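Local coordinates for catalase (Bacillus pumilus, PDB 4QOQ), which is a heme-containing catalase that breaks down hydrogen peroxide to water and oxygen, at residues Pro105-Asp110 and Phe240-Arg245; Thr97-Lys102 and His148-Asp153. All coordinates share one frame; numbering follows the deposited sequence.

Interaction 1: residues Pro105-Asp110 and Phe240-Arg245; sequences PETLRD and FQHATR. With JZ3 (Guaiacol), chain G.
Glu106 pushes its carboxylate into the start of helix 242-252. Glu106 OE1 takes the backbone N of Thr244 at 2.8 Å in a nearly straight bond (171°). The backbone N of Ala243 adds a weak, bent bond to Glu106 OE1 at 2.9 Å. Glu106 OE2 accepts from Thr244 OG1 at 2.7 Å. Both Thr244 donors come in on the syn side of the carboxylate, somewhat out of its plane. Glu106 gets this far because its chain is extended beyond CG (chi2 173°). Tyr191 also binds OE2 of this buried carboxylate.

Glu106 N makes a weak bond to Phe240 O at 3.4 Å, and Pro105 CA points its hydrogen at the same oxygen. Asp110 OD1 accepts from guaiacol OAB at 2.8 Å, but guaiacol OAG is implausibly near OD1, so the ligand pose is uncertain. Glu106 O meets the edge of the His242 ring, 3.3 Å from His242 CE1. Thr107 CG2 packs obliquely on that ring, whose NE2 is bonded to Ala189 O. Pro105 CB lies 4.1 Å from Phe240 CB, and Phe240 of the second subunit packs on Pro105.

Gln241 is the N-cap of the helix, and Glu106 ties the 105-110 loop to its first turn within the catalase fold.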
ATOM      1  N   PRO A 105      -5.923  -1.606 -27.453  1.00 18.17           N
ATOM      2  CA  PRO A 105      -6.827  -1.073 -28.447  1.00 18.50           C
ATOM      3  C   PRO A 105      -8.316  -1.299 -28.159  1.00 18.52           C
ATOM      4  O   PRO A 105      -8.731  -2.283 -27.547  1.00 18.77           O
ATOM      5  CB  PRO A 105      -6.420  -1.814 -29.734  1.00 17.76           C
ATOM      6  CG  PRO A 105      -5.052  -2.340 -29.466  1.00 19.03           C
ATOM      7  CD  PRO A 105      -4.961  -2.585 -28.002  1.00 17.71           C
ATOM      8  N   GLU A 106      -9.113  -0.378 -28.668  1.00 18.06           N
ATOM      9  CA  GLU A 106     -10.540  -0.437 -28.519  1.00 18.29           C
ATOM     10  C   GLU A 106     -11.283  -1.081 -29.706  1.00 19.28           C
ATOM     11  O   GLU A 106     -12.518  -1.090 -29.768  1.00 18.26           O
ATOM     12  CB  GLU A 106     -11.052   0.977 -28.233  1.00 18.29           C
ATOM     13  CG  GLU A 106     -10.723   1.433 -26.786  1.00 17.90           C
ATOM     14  CD  GLU A 106     -11.074   2.888 -26.507  1.00 17.72           C
ATOM     15  OE1 GLU A 106     -10.913   3.731 -27.408  1.00 19.39           O
ATOM     16  OE2 GLU A 106     -11.465   3.186 -25.331  1.00 19.39           O
ATOM     17  N   THR A 107     -10.486  -1.739 -30.535  1.00 19.41           N
ATOM     18  CA  THR A 107     -10.933  -2.511 -31.704  1.00 19.37           C
ATOM     19  C   THR A 107     -10.919  -4.030 -31.491  1.00 19.66           C
ATOM     20  O   THR A 107     -11.121  -4.797 -32.428  1.00 21.57           O
ATOM     21  CB  THR A 107      -9.951  -2.149 -32.856  1.00 19.63           C
ATOM     22  OG1 THR A 107      -8.644  -2.183 -32.311  1.00 19.43           O
ATOM     23  CG2 THR A 107     -10.231  -0.761 -33.434  1.00 18.90           C
ATOM     24  N   LEU A 108     -10.616  -4.494 -30.267  1.00 18.95           N
ATOM     25  CA  LEU A 108     -10.588  -5.905 -29.937  1.00 19.77           C
ATOM     26  C   LEU A 108     -11.971  -6.466 -29.679  1.00 19.34           C
ATOM     27  O   LEU A 108     -12.872  -5.737 -29.269  1.00 21.18           O
ATOM     28  CB  LEU A 108      -9.717  -6.132 -28.697  1.00 18.92           C
ATOM     29  CG  LEU A 108      -8.284  -5.545 -28.740  1.00 19.25           C
ATOM     30  CD1 LEU A 108      -7.463  -6.019 -27.537  1.00 19.34           C
ATOM     31  CD2 LEU A 108      -7.568  -6.011 -29.995  1.00 20.58           C
ATOM     32  N   ARG A 109     -12.143  -7.750 -29.896  1.00 19.38           N
ATOM     33  CA  ARG A 109     -13.387  -8.409 -29.537  1.00 21.03           C
ATOM     34  C   ARG A 109     -13.502  -8.554 -27.990  1.00 20.37           C
ATOM     35  O   ARG A 109     -12.560  -8.983 -27.356  1.00 22.37           O
ATOM     36  CB  ARG A 109     -13.434  -9.791 -30.189  1.00 20.65           C
ATOM     37  CG  ARG A 109     -14.719 -10.581 -29.942  1.00 21.30           C
ATOM     38  CD  ARG A 109     -14.860 -11.891 -30.728  1.00 23.72           C
ATOM     39  NE  ARG A 109     -14.590 -11.647 -32.160  1.00 23.19           N
ATOM     40  CZ  ARG A 109     -15.422 -11.053 -33.014  1.00 23.48           C
ATOM     41  NH1 ARG A 109     -16.680 -10.773 -32.713  1.00 24.37           N
ATOM     42  NH2 ARG A 109     -15.017 -10.831 -34.233  1.00 25.21           N
ATOM     43  N   ASP A 110     -14.669  -8.228 -27.417  1.00 18.94           N
ATOM     44  CA  ASP A 110     -14.877  -8.262 -25.977  1.00 18.51           C
ATOM     45  C   ASP A 110     -16.288  -7.776 -25.772  1.00 16.81           C
ATOM     46  O   ASP A 110     -16.744  -6.909 -26.507  1.00 17.42           O
ATOM     47  CB  ASP A 110     -13.898  -7.251 -25.254  1.00 18.09           C
ATOM     48  CG  ASP A 110     -12.849  -7.912 -24.335  1.00 23.16           C
ATOM     49  OD1 ASP A 110     -12.902  -9.153 -24.080  1.00 25.16           O
ATOM     50  OD2 ASP A 110     -11.869  -7.170 -23.888  1.00 23.11           O
ATOM     51  N   PHE A 240      -5.520   3.344 -31.799  1.00 19.53           N
ATOM     52  CA  PHE A 240      -5.789   2.329 -30.746  1.00 19.22           C
ATOM     53  C   PHE A 240      -6.674   2.848 -29.596  1.00 20.68           C
ATOM     54  O   PHE A 240      -6.876   2.168 -28.647  1.00 19.50           O
ATOM     55  CB  PHE A 240      -4.459   1.733 -30.259  1.00 19.48           C
ATOM     56  CG  PHE A 240      -3.587   2.674 -29.568  1.00 17.98           C
ATOM     57  CD1 PHE A 240      -2.764   3.486 -30.265  1.00 19.98           C
ATOM     58  CD2 PHE A 240      -3.577   2.754 -28.197  1.00 18.25           C
ATOM     59  CE1 PHE A 240      -1.924   4.414 -29.625  1.00 21.23           C
ATOM     60  CE2 PHE A 240      -2.733   3.675 -27.534  1.00 19.28           C
ATOM     61  CZ  PHE A 240      -1.945   4.529 -28.256  1.00 22.21           C
ATOM     62  N   GLN A 241      -7.214   4.051 -29.709  1.00 19.64           N
ATOM     63  CA  GLN A 241      -8.115   4.613 -28.724  1.00 19.96           C
ATOM     64  C   GLN A 241      -9.296   5.322 -29.392  1.00 18.95           C
ATOM     65  O   GLN A 241      -9.782   6.357 -28.954  1.00 18.08           O
ATOM     66  CB  GLN A 241      -7.380   5.512 -27.717  1.00 21.66           C
ATOM     67  CG  GLN A 241      -6.840   6.785 -28.304  1.00 21.56           C
ATOM     68  CD  GLN A 241      -5.318   6.775 -28.430  1.00 23.31           C
ATOM     69  OE1 GLN A 241      -4.591   6.776 -27.443  1.00 21.37           O
ATOM     70  NE2 GLN A 241      -4.845   6.772 -29.649  1.00 23.61           N
ATOM     71  N   HIS A 242      -9.816   4.681 -30.452  1.00 19.16           N
ATOM     72  CA  HIS A 242     -10.836   5.320 -31.296  1.00 19.09           C
ATOM     73  C   HIS A 242     -12.156   5.567 -30.559  1.00 18.38           C
ATOM     74  O   HIS A 242     -12.841   6.562 -30.831  1.00 18.21           O
ATOM     75  CB  HIS A 242     -11.033   4.540 -32.614  1.00 17.89           C
ATOM     76  CG  HIS A 242     -12.032   3.416 -32.480  1.00 18.07           C
ATOM     77  ND1 HIS A 242     -11.728   2.218 -31.874  1.00 17.86           N
ATOM     78  CD2 HIS A 242     -13.339   3.374 -32.764  1.00 18.49           C
ATOM     79  CE1 HIS A 242     -12.795   1.453 -31.849  1.00 19.15           C
ATOM     80  NE2 HIS A 242     -13.799   2.139 -32.373  1.00 20.29           N
ATOM     81  N   ALA A 243     -12.522   4.690 -29.619  1.00 17.99           N
ATOM     82  CA  ALA A 243     -13.779   4.818 -28.934  1.00 18.21           C
ATOM     83  C   ALA A 243     -13.726   5.875 -27.834  1.00 17.39           C
ATOM     84  O   ALA A 243     -14.634   6.666 -27.700  1.00 17.44           O
ATOM     85  CB  ALA A 243     -14.238   3.442 -28.386  1.00 18.89           C
ATOM     86  N   THR A 244     -12.601   5.929 -27.113  1.00 19.74           N
ATOM     87  CA  THR A 244     -12.336   7.013 -26.176  1.00 19.61           C
ATOM     88  C   THR A 244     -12.368   8.360 -26.916  1.00 18.71           C
ATOM     89  O   THR A 244     -12.978   9.331 -26.488  1.00 19.94           O
ATOM     90  CB  THR A 244     -10.968   6.795 -25.512  1.00 18.78           C
ATOM     91  OG1 THR A 244     -11.059   5.730 -24.564  1.00 17.71           O
ATOM     92  CG2 THR A 244     -10.529   8.008 -24.775  1.00 20.95           C
ATOM     93  N   ARG A 245     -11.701   8.418 -28.059  1.00 19.32           N
ATOM     94  CA  ARG A 245     -11.663   9.654 -28.850  1.00 22.10           C
ATOM     95  C   ARG A 245     -13.062  10.081 -29.287  1.00 21.28           C
ATOM     96  O   ARG A 245     -13.447  11.270 -29.165  1.00 20.32           O
ATOM     97  CB  ARG A 245     -10.769   9.454 -30.089  1.00 21.93           C
ATOM     98  CG  ARG A 245     -10.522  10.729 -30.882  1.00 23.04           C
ATOM     99  CD  ARG A 245      -9.879  10.385 -32.241  1.00 24.86           C
ATOM    100  NE  ARG A 245      -8.581   9.697 -32.099  1.00 24.26           N
ATOM    101  CZ  ARG A 245      -7.401  10.276 -31.875  1.00 25.82           C
ATOM    102  NH1 ARG A 245      -7.294  11.589 -31.671  1.00 27.83           N
ATOM    103  NH2 ARG A 245      -6.327   9.551 -31.762  1.00 26.20           N
TER
HETATM  104  CAA JZ3 G 503     -13.908 -11.874 -23.179  1.00 55.42           C
HETATM  105  OAG JZ3 G 503     -13.710 -11.532 -24.552  1.00 54.35           O
HETATM  106  CAI JZ3 G 503     -12.999 -12.192 -25.541  1.00 57.41           C
HETATM  107  CAF JZ3 G 503     -13.602 -13.218 -26.272  1.00 54.48           C
HETATM  108  CAD JZ3 G 503     -12.954 -13.896 -27.291  1.00 58.01           C
HETATM  109  CAC JZ3 G 503     -11.655 -13.549 -27.629  1.00 66.10           C
HETATM  110  CAE JZ3 G 503     -10.993 -12.529 -26.949  1.00 64.89           C
HETATM  111  CAH JZ3 G 503     -11.601 -11.817 -25.896  1.00 62.37           C
HETATM  112  OAB JZ3 G 503     -10.911 -10.812 -25.239  1.00 59.66           O

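Interaction 2: residues Thr97-Lys102 and His148-Asp153; sequences TVIHPK and HSLKPD. With JZ3 (Guaiacol), chain G.
Ile99 packs across the end of helix 143-150. Its side chain and that of Leu150 cross at about a right angle, and Ile99 CD1 rests 3.6 Å from Leu150 CB. CG1 stands beside the backbone N and CG2 is anti to it (chi1 -72°), so the two branches serve different neighbours. Ile99 CG2 is directed to the turn after the helix, 3.6 Å from Leu150 O and 4.2 Å from Pro152 CD. CG1 faces the bound guaiacol. Leu150 holds the methoxy carbon of the same ligand: both of its methyls, CD1 and CD2, lie 3.7 Å from guaiacol CAA. Leu150 O is bonded to Gln159, which also binds guaiacol.

The carbonyl of Ile99 takes the one direct hydrogen bond between the segments. Lys151 NZ donates to Ile99 O at 2.7 Å, from a position tilted 25° off the carbonyl plane. The lysine chain bends at chi2 (-85°) and then runs extended, which carries NZ back over the loop. Val55 O is a second acceptor for NZ, while Arg50 of the second subunit brings a like charge close. Beside the Ile99 carbonyl, Val98 O shares a water with His100 O, at 2.8 Å and 2.9 Å from the water oxygen respectively. The same water has a weak link to Lys151 NZ.

Residues 97-102 begin the loop that follows barrel strand 88-96. As in related catalases, this loop probably lines the main channel leading down to the heme.

At His100 the ring meets Pro152 CG obliquely, and Ile99 CG2 covers part of one ring face. Phe240 of the second subunit makes an edge-to-face contact with this imidazole.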
ATOM      1  N   THR A  97     -13.579  -1.828 -22.450  1.00 15.89           N
ATOM      2  CA  THR A  97     -13.380  -3.182 -22.863  1.00 17.01           C
ATOM      3  C   THR A  97     -13.208  -4.044 -21.645  1.00 16.97           C
ATOM      4  O   THR A  97     -13.490  -3.572 -20.525  1.00 17.12           O
ATOM      5  CB  THR A  97     -12.190  -3.279 -23.853  1.00 17.06           C
ATOM      6  OG1 THR A  97     -10.988  -2.880 -23.218  1.00 16.35           O
ATOM      7  CG2 THR A  97     -12.420  -2.363 -25.104  1.00 17.91           C
ATOM      8  N   VAL A  98     -12.744  -5.282 -21.795  1.00 15.71           N
ATOM      9  CA  VAL A  98     -12.671  -6.165 -20.648  1.00 15.15           C
ATOM     10  C   VAL A  98     -11.276  -6.728 -20.305  1.00 14.57           C
ATOM     11  O   VAL A  98     -10.818  -6.617 -19.166  1.00 15.96           O
ATOM     12  CB  VAL A  98     -13.657  -7.356 -20.777  1.00 15.78           C
ATOM     13  CG1 VAL A  98     -13.537  -8.263 -19.554  1.00 17.16           C
ATOM     14  CG2 VAL A  98     -15.090  -6.876 -20.898  1.00 18.39           C
ATOM     15  N   ILE A  99     -10.657  -7.400 -21.238  1.00 14.35           N
ATOM     16  CA  ILE A  99      -9.589  -8.293 -20.901  1.00 15.07           C
ATOM     17  C   ILE A  99      -8.208  -7.588 -20.900  1.00 15.60           C
ATOM     18  O   ILE A  99      -7.397  -7.868 -20.015  1.00 14.71           O
ATOM     19  CB  ILE A  99      -9.598  -9.526 -21.834  1.00 15.48           C
ATOM     20  CG1 ILE A  99     -10.794 -10.407 -21.445  1.00 16.61           C
ATOM     21  CG2 ILE A  99      -8.346 -10.319 -21.765  1.00 16.90           C
ATOM     22  CD1 ILE A  99     -10.824 -11.044 -20.055  1.00 19.17           C
ATOM     23  N   HIS A 100      -7.951  -6.799 -21.910  1.00 15.58           N
ATOM     24  CA  HIS A 100      -6.551  -6.323 -22.046  1.00 17.87           C
ATOM     25  C   HIS A 100      -6.313  -5.108 -21.199  1.00 16.18           C
ATOM     26  O   HIS A 100      -7.275  -4.468 -20.667  1.00 15.48           O
ATOM     27  CB  HIS A 100      -6.169  -6.136 -23.516  1.00 18.18           C
ATOM     28  CG  HIS A 100      -6.068  -7.428 -24.265  1.00 20.19           C
ATOM     29  ND1 HIS A 100      -4.894  -8.154 -24.349  1.00 23.13           N
ATOM     30  CD2 HIS A 100      -7.019  -8.177 -24.857  1.00 17.21           C
ATOM     31  CE1 HIS A 100      -5.118  -9.250 -25.059  1.00 18.44           C
ATOM     32  NE2 HIS A 100      -6.393  -9.301 -25.346  1.00 20.09           N
ATOM     33  N   PRO A 101      -5.018  -4.761 -20.997  1.00 17.29           N
ATOM     34  CA  PRO A 101      -4.713  -3.696 -19.976  1.00 17.55           C
ATOM     35  C   PRO A 101      -5.053  -2.274 -20.449  1.00 16.12           C
ATOM     36  O   PRO A 101      -5.533  -2.069 -21.581  1.00 17.56           O
ATOM     37  CB  PRO A 101      -3.203  -3.844 -19.786  1.00 18.75           C
ATOM     38  CG  PRO A 101      -2.911  -5.301 -20.162  1.00 18.81           C
ATOM     39  CD  PRO A 101      -3.800  -5.566 -21.304  1.00 18.25           C
ATOM     40  N   LYS A 102      -4.723  -1.286 -19.598  0.50 15.50           N
ATOM     41  CA  LYS A 102      -4.680   0.119 -19.994  0.50 15.83           C
ATOM     42  C   LYS A 102      -3.794   0.218 -21.223  0.50 15.35           C
ATOM     43  O   LYS A 102      -2.814  -0.521 -21.369  0.50 14.46           O
ATOM     44  CB  LYS A 102      -4.122   0.999 -18.838  0.50 16.74           C
ATOM     45  CG  LYS A 102      -5.142   1.210 -17.729  0.50 18.01           C
ATOM     46  CD  LYS A 102      -4.483   2.038 -16.615  0.50 19.68           C
ATOM     47  CE  LYS A 102      -4.150   3.445 -17.101  0.50 19.46           C
ATOM     48  NZ  LYS A 102      -5.399   4.210 -17.415  0.50 21.00           N
ATOM     49  N   HIS A 148      -8.681 -15.698 -16.035  1.00 14.42           N
ATOM     50  CA  HIS A 148      -7.397 -16.234 -16.260  1.00 13.57           C
ATOM     51  C   HIS A 148      -7.262 -16.926 -17.633  1.00 14.15           C
ATOM     52  O   HIS A 148      -6.235 -16.812 -18.286  1.00 15.65           O
ATOM     53  CB  HIS A 148      -6.946 -17.222 -15.184  1.00 14.98           C
ATOM     54  CG  HIS A 148      -6.649 -16.573 -13.852  1.00 15.82           C
ATOM     55  ND1 HIS A 148      -6.214 -17.284 -12.767  1.00 17.44           N
ATOM     56  CD2 HIS A 148      -6.717 -15.270 -13.444  1.00 15.40           C
ATOM     57  CE1 HIS A 148      -6.097 -16.483 -11.723  1.00 17.00           C
ATOM     58  NE2 HIS A 148      -6.343 -15.248 -12.125  1.00 14.89           N
ATOM     59  N   SER A 149      -8.289 -17.634 -18.041  1.00 12.64           N
ATOM     60  CA  SER A 149      -8.290 -18.322 -19.401  1.00 14.16           C
ATOM     61  C   SER A 149      -8.285 -17.313 -20.563  1.00 13.23           C
ATOM     62  O   SER A 149      -7.687 -17.557 -21.594  1.00 15.58           O
ATOM     63  CB  SER A 149      -9.459 -19.327 -19.529  1.00 13.42           C
ATOM     64  OG  SER A 149     -10.655 -18.703 -19.939  1.00 15.02           O
ATOM     65  N   LEU A 150      -8.978 -16.207 -20.406  1.00 15.15           N
ATOM     66  CA  LEU A 150      -9.135 -15.204 -21.420  1.00 14.16           C
ATOM     67  C   LEU A 150      -7.997 -14.221 -21.460  1.00 15.59           C
ATOM     68  O   LEU A 150      -7.609 -13.729 -22.531  1.00 16.17           O
ATOM     69  CB  LEU A 150     -10.412 -14.406 -21.152  1.00 15.22           C
ATOM     70  CG  LEU A 150     -11.744 -15.112 -21.467  1.00 16.67           C
ATOM     71  CD1 LEU A 150     -12.882 -14.421 -20.769  1.00 16.68           C
ATOM     72  CD2 LEU A 150     -11.943 -15.049 -23.007  1.00 18.09           C
ATOM     73  N   LYS A 151      -7.427 -13.963 -20.305  1.00 15.75           N
ATOM     74  CA  LYS A 151      -6.259 -13.039 -20.185  1.00 15.00           C
ATOM     75  C   LYS A 151      -5.068 -13.567 -20.951  1.00 16.55           C
ATOM     76  O   LYS A 151      -4.896 -14.787 -21.141  1.00 14.98           O
ATOM     77  CB  LYS A 151      -5.860 -12.842 -18.699  1.00 14.50           C
ATOM     78  CG  LYS A 151      -6.792 -11.897 -17.944  1.00 15.56           C
ATOM     79  CD  LYS A 151      -6.460 -10.456 -18.092  1.00 15.88           C
ATOM     80  CE  LYS A 151      -7.420  -9.556 -17.363  1.00 14.86           C
ATOM     81  NZ  LYS A 151      -6.871  -8.103 -17.327  1.00 14.88           N
ATOM     82  N   PRO A 152      -4.152 -12.641 -21.362  1.00 15.98           N
ATOM     83  CA  PRO A 152      -2.873 -13.098 -21.848  1.00 17.19           C
ATOM     84  C   PRO A 152      -2.279 -14.237 -21.026  1.00 17.35           C
ATOM     85  O   PRO A 152      -2.309 -14.250 -19.801  1.00 19.44           O
ATOM     86  CB  PRO A 152      -2.020 -11.844 -21.817  1.00 17.07           C
ATOM     87  CG  PRO A 152      -3.026 -10.731 -22.158  1.00 17.80           C
ATOM     88  CD  PRO A 152      -4.299 -11.173 -21.420  1.00 18.10           C
ATOM     89  N   ASP A 153      -1.712 -15.222 -21.736  1.00 16.64           N
ATOM     90  CA  ASP A 153      -1.063 -16.339 -21.134  1.00 17.51           C
ATOM     91  C   ASP A 153      -0.019 -15.890 -20.146  1.00 17.20           C
ATOM     92  O   ASP A 153       0.675 -14.899 -20.411  1.00 17.42           O
ATOM     93  CB  ASP A 153      -0.490 -17.195 -22.283  1.00 17.53           C
ATOM     94  CG  ASP A 153       0.320 -18.380 -21.826  1.00 19.91           C
ATOM     95  OD1 ASP A 153       1.381 -18.162 -21.239  1.00 19.94           O
ATOM     96  OD2 ASP A 153       0.047 -19.550 -22.246  1.00 22.88           O
TER
HETATM   97  CAA JZ3 G 503     -13.908 -11.874 -23.179  1.00 55.42           C
HETATM   98  OAG JZ3 G 503     -13.710 -11.532 -24.552  1.00 54.35           O
HETATM   99  CAI JZ3 G 503     -12.999 -12.192 -25.541  1.00 57.41           C
HETATM  100  CAF JZ3 G 503     -13.602 -13.218 -26.272  1.00 54.48           C
HETATM  101  CAD JZ3 G 503     -12.954 -13.896 -27.291  1.00 58.01           C
HETATM  102  CAC JZ3 G 503     -11.655 -13.549 -27.629  1.00 66.10           C
HETATM  103  CAE JZ3 G 503     -10.993 -12.529 -26.949  1.00 64.89           C
HETATM  104  CAH JZ3 G 503     -11.601 -11.817 -25.896  1.00 62.37           C
HETATM  105  OAB JZ3 G 503     -10.911 -10.812 -25.239  1.00 59.66           O
HETATM  106  O   HOH W   1      -8.563  -5.297 -18.192  1.00 13.21           O

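Overall arrangement
Interactions 1 and 2 use the two ends of one loop, between strands 88-96 and 113-120. Their centres are about 14 Å apart. Asp110 joins them: its OD2 lies 2.9 Å from Ile99 N and 3.0 Å from Val98 N, both probable hydrogen bonds. These bonds should fix the carboxylate. Asp110 and Gln159 give guaiacol its polar contacts, Leu150 packs on the methoxy carbon, and Ile99 lies beside OAB and the methoxy carbon. Leu108 also packs on His100. Both contacts reach the second subunit. The Glu106 side chain is about 11 Å from a bound heme, and that of Lys151 is about 9 Å from a bound heme.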